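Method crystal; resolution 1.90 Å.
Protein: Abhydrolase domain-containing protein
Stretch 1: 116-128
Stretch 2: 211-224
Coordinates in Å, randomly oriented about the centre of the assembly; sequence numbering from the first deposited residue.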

# COMPACT_ATOMS: atom_id res chain seq x y z
N LYS B 116 -9.37 11.82 -1.89
CA LYS B 116 -8.91 12.81 -0.90
C LYS B 116 -9.14 12.35 0.54
O LYS B 116 -10.02 11.53 0.82
CB LYS B 116 -9.58 14.13 -1.16
CG LYS B 116 -11.06 14.12 -1.02
CD LYS B 116 -11.70 15.40 -1.58
CE LYS B 116 -11.71 15.39 -3.10
NZ LYS B 116 -12.34 16.66 -3.56
N LEU B 117 -8.30 12.89 1.43
CA LEU B 117 -8.30 12.59 2.84
C LEU B 117 -8.61 13.86 3.64
O LEU B 117 -8.05 14.91 3.35
CB LEU B 117 -6.86 12.16 3.21
CG LEU B 117 -6.61 11.85 4.68
CD1 LEU B 117 -7.57 10.76 5.12
CD2 LEU B 117 -5.18 11.47 5.02
N ILE B 118 -9.44 13.75 4.65
CA ILE B 118 -9.69 14.84 5.57
C ILE B 118 -9.35 14.28 6.92
O ILE B 118 -9.76 13.17 7.24
CB ILE B 118 -11.15 15.30 5.56
CG1 ILE B 118 -11.56 15.70 4.14
CG2 ILE B 118 -11.36 16.43 6.58
CD1 ILE B 118 -13.05 15.70 3.88
N LEU B 119 -8.57 15.03 7.69
CA LEU B 119 -8.19 14.61 9.00
C LEU B 119 -8.73 15.70 9.93
O LEU B 119 -8.30 16.80 9.84
CB LEU B 119 -6.66 14.52 9.11
CG LEU B 119 -5.89 13.39 8.42
CD1 LEU B 119 -4.41 13.60 8.57
CD2 LEU B 119 -6.25 12.07 9.04
N ALA B 120 -9.68 15.37 10.82
CA ALA B 120 -10.48 16.34 11.59
C ALA B 120 -10.20 16.08 13.05
O ALA B 120 -10.52 15.04 13.53
CB ALA B 120 -11.98 16.20 11.30
N GLY B 121 -9.51 17.00 13.74
CA GLY B 121 -9.12 16.77 15.12
C GLY B 121 -8.35 15.47 15.33
O GLY B 121 -8.50 14.84 16.34
N ALA B 122 -7.57 15.02 14.35
CA ALA B 122 -7.08 13.66 14.34
C ALA B 122 -6.07 13.34 15.46
O ALA B 122 -5.21 14.18 15.81
CB ALA B 122 -6.45 13.34 12.98
N ALA B 123 -6.16 12.12 15.95
CA ALA B 123 -5.21 11.55 16.91
C ALA B 123 -3.98 11.03 16.17
O ALA B 123 -3.70 9.85 16.08
CB ALA B 123 -5.87 10.44 17.70
N ALA B 124 -3.23 11.96 15.64
CA ALA B 124 -2.08 11.60 14.79
C ALA B 124 -1.09 12.74 14.72
O ALA B 124 -1.50 13.87 14.85
CB ALA B 124 -2.51 11.20 13.38
N PRO B 125 0.20 12.42 14.51
CA PRO B 125 0.71 11.02 14.33
C PRO B 125 0.78 10.11 15.55
O PRO B 125 0.97 8.87 15.39
CB PRO B 125 2.17 11.23 13.82
CG PRO B 125 2.45 12.69 14.01
CD PRO B 125 1.11 13.39 13.88
N VAL B 126 0.64 10.69 16.74
CA VAL B 126 0.61 9.95 17.97
C VAL B 126 -0.32 10.72 18.86
O VAL B 126 -0.35 11.93 18.86
CB VAL B 126 1.97 9.87 18.70
CG1 VAL B 126 2.06 8.58 19.52
CG2 VAL B 126 3.16 9.97 17.76
N PHE B 127 -1.09 9.98 19.63
CA PHE B 127 -2.06 10.62 20.56
C PHE B 127 -1.40 10.96 21.91
O PHE B 127 -1.92 11.78 22.66
CB PHE B 127 -3.26 9.67 20.76
CG PHE B 127 -4.35 10.21 21.66
CD1 PHE B 127 -5.10 11.30 21.28
CD2 PHE B 127 -4.64 9.58 22.88
CE1 PHE B 127 -6.11 11.79 22.08
CE2 PHE B 127 -5.64 10.04 23.67
CZ PHE B 127 -6.40 11.15 23.28
N THR B 128 -0.34 10.24 22.24
CA THR B 128 0.35 10.38 23.52
C THR B 128 1.81 10.85 23.31
O THR B 128 2.36 10.74 22.21
CB THR B 128 0.26 9.07 24.36
OG1 THR B 128 0.77 7.93 23.62
CG2 THR B 128 -1.21 8.85 24.74
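Stretch 2 (211-224) DTLIMHGKKDQVCP

Stretch 2 enters as a β-strand that runs to Gly 217 and lies beside strand 116-120 in the same direction: the N-to-C axes differ by 13° and approach to 4.7 Å. The register is constant, Leu 117 beside Thr 212, Ile 118 beside Leu 213, Leu 119 beside Ile 214 and Ala 120 beside Met 215, with CA-CA distances of 4.6 to 4.8 Å.

Five backbone hydrogen bonds establish the pairing, all with N-H...O angles of 161° or more. Leu 117 N donates to Asp 211 O (2.9 Å), and Leu 213 N returns a bond to Leu 117 O (2.9 Å). Leu 119 N then reaches Leu 213 O (2.8 Å), Met 215 N reaches Leu 119 O (2.9 Å), and Gly 121 N closes the ladder on Met 215 O (2.8 Å). As parallel pairing requires, Leu 117 and Leu 119 use both N and O toward this neighbour. The same acceptors also receive CA-H...O contacts, such as Ile 118 CA to Leu 213 O at 3.2 Å.

Side chains alternate between faces. Ile 118 CG2 packs against Met 215 CE (3.1 Å, a tight approach) on one, Leu 119 CD1 against Ile 214 CD1 (3.5 Å) on the other.

Beyond the strand, Gly 217 to Asp 220 form a type I turn. Asp 220 OD1 accepts from Val 222 N (2.8 Å) and Cys 223 N (2.9 Å), while OD2 is satisfied elsewhere in the structure. His 216 NE2 is modelled donating to Cys 223 O (2.9 Å), an acceptor whose position is less certain. Its ND1 has no partner; Gly 121 CA, with phi at 53°, instead lies over the ring face, 3.7 Å from the centroid. Val 222 O is likewise unpaired, 3.3 Å from Phe 127 CE1, and Cys 223 SG meets that ring's edge, 3.6 Å from Phe 127 CE1.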

# COMPACT_ATOMS: atom_id res chain seq x y z
N ASP B 211 -4.14 13.90 -1.74
CA ASP B 211 -4.60 15.25 -1.37
C ASP B 211 -5.23 15.26 0.01
O ASP B 211 -6.23 14.57 0.20
CB ASP B 211 -5.66 15.74 -2.34
CG ASP B 211 -5.08 16.20 -3.72
OD1 ASP B 211 -3.86 16.14 -3.97
OD2 ASP B 211 -5.90 16.64 -4.55
N THR B 212 -4.66 16.04 0.93
CA THR B 212 -5.17 16.11 2.31
C THR B 212 -5.63 17.51 2.77
O THR B 212 -5.02 18.56 2.41
CB THR B 212 -4.14 15.49 3.25
OG1 THR B 212 -3.75 14.21 2.67
CG2 THR B 212 -4.72 15.27 4.68
N LEU B 213 -6.74 17.51 3.52
CA LEU B 213 -7.18 18.66 4.31
C LEU B 213 -7.18 18.31 5.80
O LEU B 213 -7.83 17.32 6.18
CB LEU B 213 -8.59 19.02 3.94
CG LEU B 213 -9.22 20.13 4.79
CD1 LEU B 213 -8.40 21.40 4.57
CD2 LEU B 213 -10.69 20.34 4.45
N ILE B 214 -6.52 19.16 6.61
CA ILE B 214 -6.48 19.03 8.06
C ILE B 214 -7.42 20.10 8.61
O ILE B 214 -7.25 21.28 8.31
CB ILE B 214 -5.04 19.28 8.65
CG1 ILE B 214 -3.94 18.51 7.90
CG2 ILE B 214 -5.00 19.01 10.16
CD1 ILE B 214 -4.21 17.04 7.80
N MET B 215 -8.38 19.67 9.42
CA MET B 215 -9.34 20.54 10.09
C MET B 215 -9.03 20.33 11.58
O MET B 215 -9.00 19.16 12.04
CB MET B 215 -10.79 20.09 9.74
CG MET B 215 -11.34 20.69 8.46
SD MET B 215 -13.13 20.50 8.11
CE MET B 215 -12.91 18.91 7.48
N HIS B 216 -8.78 21.42 12.35
CA HIS B 216 -8.49 21.20 13.77
C HIS B 216 -8.84 22.46 14.61
O HIS B 216 -8.62 23.59 14.15
CB HIS B 216 -7.03 20.87 13.93
CG HIS B 216 -6.73 19.93 15.03
ND1 HIS B 216 -6.25 18.68 14.79
CD2 HIS B 216 -6.73 20.09 16.37
CE1 HIS B 216 -6.00 18.08 15.95
NE2 HIS B 216 -6.30 18.92 16.92
N GLY B 217 -9.42 22.20 15.78
CA GLY B 217 -9.77 23.24 16.77
C GLY B 217 -8.56 23.82 17.48
O GLY B 217 -7.70 23.07 18.01
N LYS B 218 -8.49 25.15 17.51
CA LYS B 218 -7.41 25.80 18.22
C LYS B 218 -7.45 25.43 19.70
O LYS B 218 -6.39 25.25 20.30
CB LYS B 218 -7.47 27.33 18.01
CG LYS B 218 -6.14 28.03 18.25
CD LYS B 218 -5.07 27.55 17.26
CE LYS B 218 -3.84 28.47 17.21
NZ LYS B 218 -3.31 28.80 18.57
N LYS B 219 -8.67 25.22 20.25
CA LYS B 219 -8.87 24.92 21.66
C LYS B 219 -9.07 23.47 22.08
O LYS B 219 -9.53 23.20 23.17
CB LYS B 219 -10.00 25.79 22.21
CG LYS B 219 -9.83 27.24 21.88
CD LYS B 219 -10.79 28.10 22.69
CE LYS B 219 -11.97 28.55 21.86
NZ LYS B 219 -13.14 28.88 22.72
N ASP B 220 -8.64 22.51 21.24
CA ASP B 220 -8.84 21.12 21.49
C ASP B 220 -7.97 20.69 22.68
O ASP B 220 -6.76 20.86 22.65
CB ASP B 220 -8.49 20.41 20.18
CG ASP B 220 -8.83 19.01 20.16
OD1 ASP B 220 -9.02 18.37 21.25
OD2 ASP B 220 -8.87 18.46 18.98
N GLN B 221 -8.61 20.18 23.72
CA GLN B 221 -7.92 19.71 24.91
C GLN B 221 -7.66 18.21 24.80
O GLN B 221 -6.94 17.64 25.59
CB GLN B 221 -8.76 20.02 26.16
CG GLN B 221 -9.19 21.49 26.22
CD GLN B 221 -9.82 21.91 27.54
OE1 GLN B 221 -10.15 21.09 28.39
NE2 GLN B 221 -10.00 23.20 27.72
N VAL B 222 -8.29 17.56 23.83
CA VAL B 222 -8.19 16.12 23.67
C VAL B 222 -6.98 15.72 22.78
O VAL B 222 -6.14 14.91 23.19
CB VAL B 222 -9.51 15.59 23.08
CG1 VAL B 222 -9.40 14.11 22.79
CG2 VAL B 222 -10.67 15.85 24.05
N CYS B 223 -7.00 16.26 21.54
CA CYS B 223 -5.92 16.25 20.60
C CYS B 223 -5.44 17.70 20.43
O CYS B 223 -6.04 18.51 19.75
CB CYS B 223 -6.37 15.72 19.24
SG CYS B 223 -6.83 14.00 19.30
N PRO B 224 -4.31 18.02 21.04
CA PRO B 224 -3.89 19.39 20.99
C PRO B 224 -3.56 19.88 19.57
O PRO B 224 -3.06 19.13 18.66
CB PRO B 224 -2.64 19.44 21.90
CG PRO B 224 -2.41 18.08 22.41
CD PRO B 224 -3.46 17.14 21.86